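Local atomic coordinates of DNA translocase coupling protein (Clostridium perfringens, PDB entry 6O1W), a protein that probably couples ATP binding to the movement of plasmid DNA during conjugation, as a translocase of the FtsK/SpoIIIE family. Residues Gly39-Glu44 with Ala89-Ile94; Ser58-Leu63 with Ile69-Ile74; Asn314-Asp319 with Ala333-Phe338. One frame throughout, in Å; residues are numbered along the deposited sequence.

Overall arrangement
This chain, a fragment of a longer membrane protein, illustrates how a small N-terminal unit is joined to a P-loop ATPase domain. Contacts 1 and 2 both reach the four-stranded antiparallel sheet of the N-terminal unit; their centres lie about 14 Å apart, and contact 2 is nested within the chain loop closed by contact 1. Contact 3 follows later in sequence, on the side of the ten-stranded mixed sheet, about 12 Å from contact 1 and 22 Å from contact 2, centre to centre. Ile42 packs against both Ile72 and Asp319, which also touch each other, so that all three contacts meet there. One bound glucose touches both contact 1 and contact 3, bridging the two parts.

Contact 1. Residues Gly39-Glu44 with Ala89-Ile94; sequences GTRIDE and AGDAKI. With BGC (beta-D-glucopyranose), chain D.
Arg41 reaches from the loop that leads into strand 43-48 to Asp91 and Ala92, which belong to a type I beta turn running from Ala89 to Ala92 where the chain leaves the N-terminal antiparallel sheet at the end of strand 82-89. The two charged side chains cross at about a right angle. Asp91 OD1 meets the guanidinium at its edge, in plane, and forms a salt bridge with Arg41 NH1 at 3.0 Å. The bond is bent, with an N-H...O angle of 126°, and counts as weak; charge attraction probably contributes more than directional bonding. The carboxylate plane is itself turned 31° from the guanidinium plane.

The arginine chain does not run straight to its partner. CG lies beside the backbone N, and further bends at chi2 and chi3 wrap the chain past Ala92, whose methyl approaches the guanidinium obliquely, with CB 3.5 Å from Arg41 NH1. Nearer the main chain, Arg41 CB and Ala92 CB are 4.0 Å apart, and Phe118 touches both residues. The turn presenting Asp91 and Ala92 is closed by the backbone bond from Ala92 N to Ala89 O, and Ala92 is also the centre of an inverse gamma turn.

A second link is made through water. One molecule donates to Arg41 O at 2.7 Å and to Asp43 OD2, and accepts from Ala89 N, tying the loop to the end of strand 82-89. Asp43 OD1 lies close to Glu36 OE2, a proximity that could raise the pKa of one carboxylate. On the glucose side, Glu44 extends its chain with CG anti to the backbone N (chi1 -174°), and OE2 accepts from glucose O1 at 2.8 Å. Glucose O6 donates to Ile42 O at 2.7 Å.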
ATOM      1  N   GLY A  39      -6.130 -13.742   5.068  1.00 39.35           N
ATOM      2  CA  GLY A  39      -5.208 -12.608   5.053  1.00 37.60           C
ATOM      3  C   GLY A  39      -5.840 -11.312   5.536  1.00 37.58           C
ATOM      4  O   GLY A  39      -5.263 -10.623   6.376  1.00 35.71           O
ATOM      5  N   THR A  40      -7.035 -10.973   5.024  1.00 33.56           N
ATOM      6  CA  THR A  40      -7.732  -9.729   5.397  1.00 32.97           C
ATOM      7  C   THR A  40      -8.529  -9.836   6.682  1.00 37.63           C
ATOM      8  O   THR A  40      -8.844  -8.810   7.277  1.00 38.57           O
ATOM      9  CB  THR A  40      -8.629  -9.212   4.267  1.00 37.35           C
ATOM     10  OG1 THR A  40      -9.767 -10.075   4.140  1.00 34.64           O
ATOM     11  CG2 THR A  40      -7.898  -9.104   2.923  1.00 36.01           C
ATOM     12  N   ARG A  41      -8.910 -11.064   7.078  1.00 35.21           N
ATOM     13  CA  ARG A  41      -9.733 -11.381   8.256  1.00 35.23           C
ATOM     14  C   ARG A  41     -11.169 -10.821   8.098  1.00 39.60           C
ATOM     15  O   ARG A  41     -11.858 -10.531   9.078  1.00 39.43           O
ATOM     16  CB  ARG A  41      -9.054 -10.974   9.581  1.00 34.76           C
ATOM     17  CG  ARG A  41      -7.759 -11.745   9.844  1.00 36.76           C
ATOM     18  CD  ARG A  41      -7.889 -12.734  10.988  1.00 48.86           C
ATOM     19  NE  ARG A  41      -6.871 -12.488  12.013  1.00 67.77           N
ATOM     20  CZ  ARG A  41      -7.113 -12.387  13.320  1.00 77.72           C
ATOM     21  NH1 ARG A  41      -8.347 -12.538  13.789  1.00 57.12           N
ATOM     22  NH2 ARG A  41      -6.119 -12.147  14.167  1.00 64.21           N
ATOM     23  N   ILE A  42     -11.618 -10.706   6.843  1.00 35.88           N
ATOM     24  CA  ILE A  42     -12.970 -10.251   6.510  1.00 35.53           C
ATOM     25  C   ILE A  42     -13.719 -11.530   6.129  1.00 39.46           C
ATOM     26  O   ILE A  42     -13.214 -12.298   5.300  1.00 38.39           O
ATOM     27  CB  ILE A  42     -12.999  -9.216   5.346  1.00 37.38           C
ATOM     28  CG1 ILE A  42     -12.212  -7.940   5.700  1.00 37.32           C
ATOM     29  CG2 ILE A  42     -14.457  -8.871   4.952  1.00 37.76           C
ATOM     30  CD1 ILE A  42     -11.800  -7.073   4.420  1.00 34.58           C
ATOM     31  N   ASP A  43     -14.905 -11.733   6.737  1.00 34.06           N
ATOM     32  CA  ASP A  43     -15.791 -12.880   6.556  1.00 34.71           C
ATOM     33  C   ASP A  43     -17.011 -12.542   5.718  1.00 38.35           C
ATOM     34  O   ASP A  43     -17.485 -11.421   5.749  1.00 39.66           O
ATOM     35  CB  ASP A  43     -16.275 -13.406   7.935  1.00 36.95           C
ATOM     36  CG  ASP A  43     -15.161 -13.707   8.933  1.00 53.20           C
ATOM     37  OD1 ASP A  43     -14.342 -14.605   8.657  1.00 56.34           O
ATOM     38  OD2 ASP A  43     -15.110 -13.044   9.986  1.00 59.20           O
ATOM     39  N   GLU A  44     -17.541 -13.527   5.009  1.00 34.65           N
ATOM     40  CA  GLU A  44     -18.762 -13.431   4.227  1.00 34.81           C
ATOM     41  C   GLU A  44     -19.718 -14.453   4.854  1.00 39.19           C
ATOM     42  O   GLU A  44     -19.456 -15.668   4.812  1.00 38.40           O
ATOM     43  CB  GLU A  44     -18.493 -13.728   2.742  1.00 36.03           C
ATOM     44  CG  GLU A  44     -19.694 -13.496   1.843  1.00 43.49           C
ATOM     45  CD  GLU A  44     -19.610 -14.214   0.506  1.00 63.35           C
ATOM     46  OE1 GLU A  44     -19.760 -15.458   0.485  1.00 57.14           O
ATOM     47  OE2 GLU A  44     -19.401 -13.532  -0.523  1.00 50.05           O
ATOM     48  N   ALA A  89     -14.481 -10.276  12.852  1.00 37.94           N
ATOM     49  CA  ALA A  89     -14.657 -10.741  14.233  1.00 37.44           C
ATOM     50  C   ALA A  89     -14.107  -9.686  15.196  1.00 42.92           C
ATOM     51  O   ALA A  89     -13.110  -9.041  14.865  1.00 42.47           O
ATOM     52  CB  ALA A  89     -13.896 -12.050  14.429  1.00 37.69           C
ATOM     53  N   GLY A  90     -14.755  -9.509  16.355  1.00 40.30           N
ATOM     54  CA  GLY A  90     -14.285  -8.597  17.398  1.00 41.72           C
ATOM     55  C   GLY A  90     -12.847  -8.897  17.819  1.00 52.74           C
ATOM     56  O   GLY A  90     -12.157  -8.006  18.319  1.00 54.93           O
ATOM     57  N   ASP A  91     -12.371 -10.163  17.602  1.00 51.89           N
ATOM     58  CA  ASP A  91     -10.991 -10.597  17.884  1.00 53.18           C
ATOM     59  C   ASP A  91      -9.953 -10.098  16.850  1.00 55.14           C
ATOM     60  O   ASP A  91      -8.758 -10.089  17.156  1.00 55.82           O
ATOM     61  CB  ASP A  91     -10.894 -12.130  18.051  1.00 56.45           C
ATOM     62  CG  ASP A  91     -11.264 -12.982  16.841  1.00 77.84           C
ATOM     63  OD1 ASP A  91     -10.507 -12.963  15.837  1.00 79.56           O
ATOM     64  OD2 ASP A  91     -12.273 -13.721  16.921  1.00 88.82           O
ATOM     65  N   ALA A  92     -10.400  -9.741  15.624  1.00 48.42           N
ATOM     66  CA  ALA A  92      -9.533  -9.246  14.544  1.00 47.30           C
ATOM     67  C   ALA A  92      -9.390  -7.728  14.714  1.00 46.94           C
ATOM     68  O   ALA A  92     -10.030  -6.938  14.011  1.00 44.95           O
ATOM     69  CB  ALA A  92     -10.118  -9.608  13.174  1.00 48.03           C
ATOM     70  N   LYS A  93      -8.553  -7.336  15.686  1.00 43.25           N
ATOM     71  CA  LYS A  93      -8.355  -5.952  16.067  1.00 44.19           C
ATOM     72  C   LYS A  93      -7.121  -5.294  15.425  1.00 48.08           C
ATOM     73  O   LYS A  93      -6.024  -5.860  15.418  1.00 48.10           O
ATOM     74  CB  LYS A  93      -8.330  -5.825  17.597  1.00 48.34           C
ATOM     75  CG  LYS A  93      -8.604  -4.414  18.114  1.00 75.17           C
ATOM     76  CD  LYS A  93     -10.047  -4.228  18.612  1.00 91.57           C
ATOM     77  CE  LYS A  93     -10.337  -2.785  18.972  1.00100.30           C
ATOM     78  NZ  LYS A  93     -11.722  -2.596  19.476  1.00104.31           N
ATOM     79  N   ILE A  94      -7.340  -4.113  14.844  1.00 43.22           N
ATOM     80  CA  ILE A  94      -6.324  -3.243  14.244  1.00 43.28           C
ATOM     81  C   ILE A  94      -6.777  -1.814  14.524  1.00 43.60           C
ATOM     82  O   ILE A  94      -7.983  -1.577  14.510  1.00 42.31           O
ATOM     83  CB  ILE A  94      -5.979  -3.494  12.726  1.00 47.19           C
ATOM     84  CG1 ILE A  94      -7.208  -3.543  11.817  1.00 47.85           C
ATOM     85  CG2 ILE A  94      -5.126  -4.738  12.544  1.00 50.24           C
ATOM     86  CD1 ILE A  94      -6.856  -3.855  10.366  1.00 55.64           C
TER
HETATM   87  C2  BGC D 502     -15.147 -11.489  -1.403  1.00 53.63           C
HETATM   88  C3  BGC D 502     -13.786 -12.183  -1.422  1.00 52.14           C
HETATM   89  C4  BGC D 502     -13.400 -12.662  -0.026  1.00 52.83           C
HETATM   90  C5  BGC D 502     -14.531 -13.488   0.585  1.00 51.38           C
HETATM   91  C6  BGC D 502     -14.286 -13.871   2.026  1.00 49.05           C
HETATM   92  C1  BGC D 502     -16.193 -12.367  -0.725  1.00 54.67           C
HETATM   93  O1  BGC D 502     -17.370 -11.643  -0.618  1.00 55.92           O
HETATM   94  O2  BGC D 502     -15.593 -11.194  -2.721  1.00 57.08           O
HETATM   95  O3  BGC D 502     -12.795 -11.277  -1.901  1.00 49.75           O
HETATM   96  O4  BGC D 502     -12.191 -13.419  -0.058  1.00 53.49           O
HETATM   97  O5  BGC D 502     -15.745 -12.723   0.578  1.00 52.79           O
HETATM   98  O6  BGC D 502     -14.312 -12.731   2.880  1.00 47.04           O
HETATM   99  O   HOH W   1     -12.815 -12.009  11.113  1.00 39.45           O

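Contact 2. Residues Ser58-Leu63 with Ile69-Ile74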
ATOM      1  N   SER A  58     -31.776  -2.517  10.479  1.00 32.38           N
ATOM      2  CA  SER A  58     -32.170  -1.923  11.758  1.00 33.60           C
ATOM      3  C   SER A  58     -31.514  -2.670  12.932  1.00 36.06           C
ATOM      4  O   SER A  58     -31.264  -2.088  13.998  1.00 34.64           O
ATOM      5  CB  SER A  58     -33.682  -1.980  11.909  1.00 37.43           C
ATOM      6  OG  SER A  58     -34.224  -0.976  11.073  1.00 48.67           O
ATOM      7  N   TYR A  59     -31.237  -3.969  12.720  1.00 29.44           N
ATOM      8  CA  TYR A  59     -30.647  -4.785  13.759  1.00 27.96           C
ATOM      9  C   TYR A  59     -29.151  -4.778  13.772  1.00 31.83           C
ATOM     10  O   TYR A  59     -28.617  -5.446  14.632  1.00 34.07           O
ATOM     11  CB  TYR A  59     -31.183  -6.213  13.673  1.00 27.12           C
ATOM     12  CG  TYR A  59     -32.415  -6.420  14.518  1.00 26.69           C
ATOM     13  CD1 TYR A  59     -33.671  -6.012  14.070  1.00 27.42           C
ATOM     14  CD2 TYR A  59     -32.332  -7.030  15.766  1.00 27.58           C
ATOM     15  CE1 TYR A  59     -34.818  -6.257  14.818  1.00 27.41           C
ATOM     16  CE2 TYR A  59     -33.468  -7.214  16.559  1.00 28.45           C
ATOM     17  CZ  TYR A  59     -34.710  -6.834  16.076  1.00 33.30           C
ATOM     18  OH  TYR A  59     -35.830  -7.071  16.832  1.00 32.51           O
ATOM     19  N   ILE A  60     -28.459  -4.042  12.860  1.00 28.28           N
ATOM     20  CA  ILE A  60     -26.975  -4.031  12.790  1.00 28.58           C
ATOM     21  C   ILE A  60     -26.315  -3.729  14.170  1.00 32.82           C
ATOM     22  O   ILE A  60     -25.468  -4.523  14.604  1.00 31.24           O
ATOM     23  CB  ILE A  60     -26.408  -3.128  11.651  1.00 31.28           C
ATOM     24  CG1 ILE A  60     -26.486  -3.876  10.304  1.00 32.23           C
ATOM     25  CG2 ILE A  60     -24.950  -2.662  11.928  1.00 29.39           C
ATOM     26  CD1 ILE A  60     -26.179  -2.962   9.036  1.00 34.47           C
ATOM     27  N   PRO A  61     -26.651  -2.618  14.874  1.00 29.80           N
ATOM     28  CA  PRO A  61     -26.026  -2.398  16.176  1.00 29.60           C
ATOM     29  C   PRO A  61     -26.165  -3.623  17.077  1.00 30.21           C
ATOM     30  O   PRO A  61     -25.161  -4.022  17.626  1.00 29.09           O
ATOM     31  CB  PRO A  61     -26.784  -1.183  16.728  1.00 31.81           C
ATOM     32  CG  PRO A  61     -27.171  -0.440  15.510  1.00 35.89           C
ATOM     33  CD  PRO A  61     -27.595  -1.523  14.562  1.00 31.90           C
ATOM     34  N   GLN A  62     -27.355  -4.265  17.151  1.00 26.31           N
ATOM     35  CA  GLN A  62     -27.569  -5.424  18.039  1.00 26.29           C
ATOM     36  C   GLN A  62     -26.848  -6.717  17.608  1.00 29.39           C
ATOM     37  O   GLN A  62     -26.309  -7.425  18.464  1.00 28.57           O
ATOM     38  CB  GLN A  62     -29.056  -5.702  18.279  1.00 27.10           C
ATOM     39  CG  GLN A  62     -29.255  -6.830  19.308  1.00 25.18           C
ATOM     40  CD  GLN A  62     -28.801  -6.412  20.683  1.00 33.63           C
ATOM     41  OE1 GLN A  62     -29.227  -5.386  21.213  1.00 24.42           O
ATOM     42  NE2 GLN A  62     -27.920  -7.181  21.287  1.00 24.52           N
ATOM     43  N   LEU A  63     -26.827  -7.007  16.309  1.00 25.29           N
ATOM     44  CA  LEU A  63     -26.145  -8.178  15.743  1.00 26.35           C
ATOM     45  C   LEU A  63     -24.645  -8.093  15.946  1.00 31.92           C
ATOM     46  O   LEU A  63     -24.009  -9.116  16.174  1.00 31.46           O
ATOM     47  CB  LEU A  63     -26.454  -8.327  14.247  1.00 26.41           C
ATOM     48  CG  LEU A  63     -27.928  -8.581  13.945  1.00 31.78           C
ATOM     49  CD1 LEU A  63     -28.190  -8.497  12.468  1.00 32.18           C
ATOM     50  CD2 LEU A  63     -28.401  -9.928  14.536  1.00 36.66           C
ATOM     51  N   ILE A  69     -19.157  -9.009  16.257  1.00 30.92           N
ATOM     52  CA  ILE A  69     -18.530  -8.724  14.960  1.00 29.49           C
ATOM     53  C   ILE A  69     -18.678  -7.235  14.653  1.00 33.17           C
ATOM     54  O   ILE A  69     -19.541  -6.587  15.221  1.00 31.43           O
ATOM     55  CB  ILE A  69     -19.141  -9.584  13.796  1.00 31.27           C
ATOM     56  CG1 ILE A  69     -20.661  -9.294  13.591  1.00 29.88           C
ATOM     57  CG2 ILE A  69     -18.846 -11.112  13.959  1.00 31.81           C
ATOM     58  CD1 ILE A  69     -21.477 -10.232  12.509  1.00 29.54           C
ATOM     59  N   SER A  70     -17.855  -6.716  13.750  1.00 28.46           N
ATOM     60  CA  SER A  70     -17.980  -5.388  13.173  1.00 27.86           C
ATOM     61  C   SER A  70     -18.574  -5.649  11.791  1.00 32.59           C
ATOM     62  O   SER A  70     -17.977  -6.354  10.991  1.00 33.32           O
ATOM     63  CB  SER A  70     -16.618  -4.740  13.003  1.00 27.95           C
ATOM     64  OG  SER A  70     -16.093  -4.430  14.279  1.00 34.18           O
ATOM     65  N   ILE A  71     -19.742  -5.118  11.525  1.00 27.75           N
ATOM     66  CA  ILE A  71     -20.391  -5.334  10.253  1.00 27.42           C
ATOM     67  C   ILE A  71     -19.944  -4.256   9.272  1.00 33.25           C
ATOM     68  O   ILE A  71     -20.153  -3.087   9.536  1.00 32.91           O
ATOM     69  CB  ILE A  71     -21.939  -5.417  10.422  1.00 29.13           C
ATOM     70  CG1 ILE A  71     -22.322  -6.738  11.166  1.00 29.07           C
ATOM     71  CG2 ILE A  71     -22.651  -5.296   9.050  1.00 28.06           C
ATOM     72  CD1 ILE A  71     -23.846  -6.847  11.699  1.00 29.86           C
ATOM     73  N   ILE A  72     -19.341  -4.660   8.140  1.00 31.45           N
ATOM     74  CA  ILE A  72     -18.911  -3.733   7.108  1.00 31.72           C
ATOM     75  C   ILE A  72     -20.136  -3.385   6.277  1.00 35.84           C
ATOM     76  O   ILE A  72     -20.363  -2.208   6.029  1.00 35.92           O
ATOM     77  CB  ILE A  72     -17.751  -4.309   6.259  1.00 34.46           C
ATOM     78  CG1 ILE A  72     -16.487  -4.493   7.121  1.00 34.63           C
ATOM     79  CG2 ILE A  72     -17.477  -3.422   5.031  1.00 34.80           C
ATOM     80  CD1 ILE A  72     -15.377  -5.503   6.498  1.00 40.67           C
ATOM     81  N   SER A  73     -20.911  -4.409   5.836  1.00 31.49           N
ATOM     82  CA  SER A  73     -22.123  -4.226   5.036  1.00 32.03           C
ATOM     83  C   SER A  73     -23.053  -5.425   5.145  1.00 37.69           C
ATOM     84  O   SER A  73     -22.630  -6.521   5.531  1.00 35.21           O
ATOM     85  CB  SER A  73     -21.784  -4.023   3.553  1.00 33.45           C
ATOM     86  OG  SER A  73     -21.189  -5.185   2.989  1.00 33.99           O
ATOM     87  N   ILE A  74     -24.330  -5.194   4.800  1.00 36.41           N
ATOM     88  CA  ILE A  74     -25.357  -6.225   4.660  1.00 37.46           C
ATOM     89  C   ILE A  74     -25.966  -5.997   3.289  1.00 43.61           C
ATOM     90  O   ILE A  74     -26.336  -4.869   2.973  1.00 43.93           O
ATOM     91  CB  ILE A  74     -26.417  -6.303   5.794  1.00 39.83           C
ATOM     92  CG1 ILE A  74     -25.745  -6.380   7.183  1.00 40.08           C
ATOM     93  CG2 ILE A  74     -27.335  -7.513   5.581  1.00 39.08           C
ATOM     94  CD1 ILE A  74     -26.664  -6.909   8.418  1.00 46.12           C
TER
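Ile60 and Ile74 reach toward each other tip to tip where helix 60-67 packs on the four-stranded antiparallel sheet, against its outermost strand 69-76. This is alpha/beta packing of a helix on the strand that follows it in the chain: the chain leaves the helix and enters almost at once the strand that the helix lies over. The nearest approach is between Ile60 CG1 and Ile74 CD1, at 3.6 Å. Ile60 CD1 in turn comes to 3.9 Å from Ile74 CG1, so the ends of the two ethyl arms overlap, each delta methyl lying by the other's CG1.

Ile60 and Leu63 stand about one helical turn apart, and the delta methyl of Ile71 settles into the hollow between them. That methyl, CD1, lies 3.9 Å from Leu63 CB and 4.2 Å from Ile60 CG1. The floor of the hollow is main chain, with Ile60 O 4.1 Å from Ile71 CD1. The fit depends on the chi1 torsion of Ile71, -70°, which sets CG1 anti to the carbonyl carbon and sends the ethyl arm, with the delta methyl at its end, into the hollow.

In a regular strand Ile71 and Ile74 would face opposite ways. Here a classic beta bulge intervenes, with Ile72 and Ser73 both facing Lys86, and it brings Ile74 round to the helix side with Ile71. Ile85 of the neighbouring strand touches both isoleucines, while Trp56 and Leu19 pack on Leu63 and Ile53 on Ile74. At the strand's start Ile69 CG1 meets backbone instead of a side chain, 4.2 Å from Leu63 O.

Contact 3. Residues Asn314-Asp319 with Ala333-Phe338. With BGC (beta-D-glucopyranose), chain D.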
ATOM      1  N   ASN A 314      -6.063  -9.460  -7.709  1.00 33.83           N
ATOM      2  CA  ASN A 314      -7.222 -10.009  -6.982  1.00 33.23           C
ATOM      3  C   ASN A 314      -8.213  -8.831  -6.780  1.00 37.02           C
ATOM      4  O   ASN A 314      -7.845  -7.687  -7.050  1.00 36.63           O
ATOM      5  CB  ASN A 314      -6.841 -10.730  -5.675  1.00 30.09           C
ATOM      6  CG  ASN A 314      -6.287  -9.852  -4.590  1.00 40.03           C
ATOM      7  OD1 ASN A 314      -6.873  -8.843  -4.216  1.00 33.97           O
ATOM      8  ND2 ASN A 314      -5.153 -10.237  -4.024  1.00 37.47           N
ATOM      9  N   THR A 315      -9.437  -9.096  -6.308  1.00 32.32           N
ATOM     10  CA  THR A 315     -10.485  -8.087  -6.153  1.00 31.51           C
ATOM     11  C   THR A 315     -10.690  -7.649  -4.689  1.00 36.91           C
ATOM     12  O   THR A 315     -11.723  -7.046  -4.384  1.00 38.23           O
ATOM     13  CB  THR A 315     -11.812  -8.676  -6.699  1.00 39.23           C
ATOM     14  OG1 THR A 315     -12.192  -9.753  -5.839  1.00 40.62           O
ATOM     15  CG2 THR A 315     -11.709  -9.167  -8.160  1.00 33.46           C
ATOM     16  N   LYS A 316      -9.743  -7.945  -3.789  1.00 32.70           N
ATOM     17  CA  LYS A 316      -9.901  -7.680  -2.348  1.00 32.39           C
ATOM     18  C   LYS A 316      -9.968  -6.207  -1.926  1.00 35.78           C
ATOM     19  O   LYS A 316     -10.464  -5.946  -0.829  1.00 34.07           O
ATOM     20  CB  LYS A 316      -8.830  -8.396  -1.522  1.00 34.19           C
ATOM     21  CG  LYS A 316      -8.811  -9.908  -1.719  1.00 37.18           C
ATOM     22  CD  LYS A 316      -7.605 -10.513  -0.971  1.00 41.05           C
ATOM     23  CE  LYS A 316      -7.269 -11.910  -1.414  1.00 44.82           C
ATOM     24  NZ  LYS A 316      -8.382 -12.846  -1.130  1.00 42.91           N
ATOM     25  N   ALA A 317      -9.480  -5.244  -2.750  1.00 33.30           N
ATOM     26  CA  ALA A 317      -9.577  -3.822  -2.349  1.00 34.12           C
ATOM     27  C   ALA A 317     -11.057  -3.346  -2.265  1.00 37.18           C
ATOM     28  O   ALA A 317     -11.351  -2.385  -1.569  1.00 36.70           O
ATOM     29  CB  ALA A 317      -8.762  -2.934  -3.289  1.00 35.02           C
ATOM     30  N   LYS A 318     -11.991  -4.073  -2.902  1.00 33.98           N
ATOM     31  CA  LYS A 318     -13.419  -3.729  -2.837  1.00 34.27           C
ATOM     32  C   LYS A 318     -14.063  -4.120  -1.482  1.00 39.51           C
ATOM     33  O   LYS A 318     -15.164  -3.671  -1.184  1.00 40.09           O
ATOM     34  CB  LYS A 318     -14.181  -4.351  -4.048  1.00 36.08           C
ATOM     35  CG  LYS A 318     -14.651  -5.797  -3.828  1.00 47.49           C
ATOM     36  CD  LYS A 318     -14.797  -6.634  -5.106  1.00 57.82           C
ATOM     37  CE  LYS A 318     -15.203  -8.081  -4.820  1.00 60.75           C
ATOM     38  NZ  LYS A 318     -14.227  -8.835  -3.959  1.00 51.80           N
ATOM     39  N   ASP A 319     -13.393  -4.980  -0.691  1.00 36.38           N
ATOM     40  CA  ASP A 319     -13.901  -5.526   0.579  1.00 35.42           C
ATOM     41  C   ASP A 319     -13.509  -4.706   1.793  1.00 37.02           C
ATOM     42  O   ASP A 319     -14.027  -4.966   2.882  1.00 35.61           O
ATOM     43  CB  ASP A 319     -13.331  -6.941   0.818  1.00 37.04           C
ATOM     44  CG  ASP A 319     -13.404  -7.911  -0.335  1.00 50.85           C
ATOM     45  OD1 ASP A 319     -14.371  -7.836  -1.106  1.00 52.97           O
ATOM     46  OD2 ASP A 319     -12.500  -8.774  -0.442  1.00 55.86           O
ATOM     47  N   ALA A 333       2.503 -13.911  -2.716  1.00 37.90           N
ATOM     48  CA  ALA A 333       1.146 -14.395  -2.952  1.00 37.66           C
ATOM     49  C   ALA A 333       0.095 -14.031  -1.876  1.00 42.59           C
ATOM     50  O   ALA A 333      -1.087 -14.269  -2.119  1.00 43.76           O
ATOM     51  CB  ALA A 333       1.172 -15.889  -3.173  1.00 37.87           C
ATOM     52  N   ASP A 334       0.484 -13.466  -0.722  1.00 39.36           N
ATOM     53  CA  ASP A 334      -0.495 -13.140   0.347  1.00 39.51           C
ATOM     54  C   ASP A 334      -0.886 -11.654   0.407  1.00 40.93           C
ATOM     55  O   ASP A 334      -0.046 -10.781   0.187  1.00 41.11           O
ATOM     56  CB  ASP A 334       0.002 -13.621   1.733  1.00 42.33           C
ATOM     57  CG  ASP A 334      -1.066 -13.739   2.834  1.00 55.84           C
ATOM     58  OD1 ASP A 334      -2.283 -13.845   2.496  1.00 55.40           O
ATOM     59  OD2 ASP A 334      -0.689 -13.743   4.023  1.00 63.12           O
ATOM     60  N   THR A 335      -2.162 -11.383   0.703  1.00 36.12           N
ATOM     61  CA  THR A 335      -2.723 -10.030   0.827  1.00 35.76           C
ATOM     62  C   THR A 335      -3.251  -9.873   2.239  1.00 38.40           C
ATOM     63  O   THR A 335      -4.149 -10.605   2.625  1.00 38.90           O
ATOM     64  CB  THR A 335      -3.841  -9.762  -0.227  1.00 37.10           C
ATOM     65  OG1 THR A 335      -3.345  -9.996  -1.537  1.00 30.65           O
ATOM     66  CG2 THR A 335      -4.388  -8.327  -0.155  1.00 31.80           C
ATOM     67  N   VAL A 336      -2.703  -8.940   3.012  1.00 34.43           N
ATOM     68  CA  VAL A 336      -3.164  -8.738   4.394  1.00 33.89           C
ATOM     69  C   VAL A 336      -3.697  -7.323   4.603  1.00 35.11           C
ATOM     70  O   VAL A 336      -3.248  -6.387   3.941  1.00 35.04           O
ATOM     71  CB  VAL A 336      -2.112  -9.139   5.485  1.00 37.36           C
ATOM     72  CG1 VAL A 336      -1.570 -10.554   5.260  1.00 36.39           C
ATOM     73  CG2 VAL A 336      -0.976  -8.132   5.575  1.00 37.16           C
ATOM     74  N   GLN A 337      -4.616  -7.165   5.551  1.00 28.19           N
ATOM     75  CA  GLN A 337      -5.169  -5.866   5.887  1.00 28.03           C
ATOM     76  C   GLN A 337      -4.281  -5.246   6.983  1.00 32.58           C
ATOM     77  O   GLN A 337      -3.813  -5.948   7.875  1.00 33.16           O
ATOM     78  CB  GLN A 337      -6.649  -6.043   6.373  1.00 29.34           C
ATOM     79  CG  GLN A 337      -7.354  -4.740   6.691  1.00 36.04           C
ATOM     80  CD  GLN A 337      -8.818  -4.832   7.094  1.00 44.16           C
ATOM     81  OE1 GLN A 337      -9.461  -5.888   7.231  1.00 33.48           O
ATOM     82  NE2 GLN A 337      -9.377  -3.691   7.305  1.00 34.79           N
ATOM     83  N   PHE A 338      -4.032  -3.937   6.907  1.00 29.37           N
ATOM     84  CA  PHE A 338      -3.266  -3.234   7.929  1.00 27.92           C
ATOM     85  C   PHE A 338      -3.691  -1.775   7.983  1.00 31.79           C
ATOM     86  O   PHE A 338      -4.215  -1.261   6.982  1.00 30.39           O
ATOM     87  CB  PHE A 338      -1.727  -3.320   7.665  1.00 28.37           C
ATOM     88  CG  PHE A 338      -1.169  -2.348   6.651  1.00 28.09           C
ATOM     89  CD1 PHE A 338      -1.304  -2.588   5.286  1.00 29.97           C
ATOM     90  CD2 PHE A 338      -0.468  -1.215   7.060  1.00 29.09           C
ATOM     91  CE1 PHE A 338      -0.745  -1.712   4.344  1.00 29.28           C
ATOM     92  CE2 PHE A 338       0.074  -0.332   6.120  1.00 31.33           C
ATOM     93  CZ  PHE A 338      -0.085  -0.575   4.766  1.00 28.26           C
TER
HETATM   94  C2  BGC D 502     -15.147 -11.489  -1.403  1.00 53.63           C
HETATM   95  C3  BGC D 502     -13.786 -12.183  -1.422  1.00 52.14           C
HETATM   96  C4  BGC D 502     -13.400 -12.662  -0.026  1.00 52.83           C
HETATM   97  C5  BGC D 502     -14.531 -13.488   0.585  1.00 51.38           C
HETATM   98  C6  BGC D 502     -14.286 -13.871   2.026  1.00 49.05           C
HETATM   99  C1  BGC D 502     -16.193 -12.367  -0.725  1.00 54.67           C
HETATM  100  O1  BGC D 502     -17.370 -11.643  -0.618  1.00 55.92           O
HETATM  101  O2  BGC D 502     -15.593 -11.194  -2.721  1.00 57.08           O
HETATM  102  O3  BGC D 502     -12.795 -11.277  -1.901  1.00 49.75           O
HETATM  103  O4  BGC D 502     -12.191 -13.419  -0.058  1.00 53.49           O
HETATM  104  O5  BGC D 502     -15.745 -12.723   0.578  1.00 52.79           O
HETATM  105  O6  BGC D 502     -14.312 -12.731   2.880  1.00 47.04           O
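An Asx turn leading into the short 3-10 segment 316-318 faces strand 334-340 of the large mixed sheet, beside a bound glucose. Asn314 ND2 donates to Thr335 OG1 at 3.1 Å, the hydroxyl lying near the amide plane and the N-H...O angle being 139°. Asn314 OD1 accepts from Lys316 N at 3.0 Å, closing the turn; bonds at both ends fix the rotation of the amide and which end is O and which N. The aliphatic part of Lys316 passes Thr335 obliquely, with CD 3.9 Å from Thr335 CB; the chain then bends at chi4, and NZ forms a salt bridge with Asp37.

On the other flank Lys318 NZ has four acceptors for three hydrogens, so at least one is shared: Thr315 OG1 at 2.9 Å; Thr315 O, met from above its carbonyl plane and not on a lone pair; Asp319 OD1, a salt bridge on its syn side, somewhat out of the carboxylate plane; and glucose O2 at 3.0 Å. Thus an Asx turn opens a 3-10 segment, and Lys318 and Asp319 OD2 bond neighbouring glucose hydroxyls, O2 and O3, in a pocket completed by Asp37, Ile42 and Glu44.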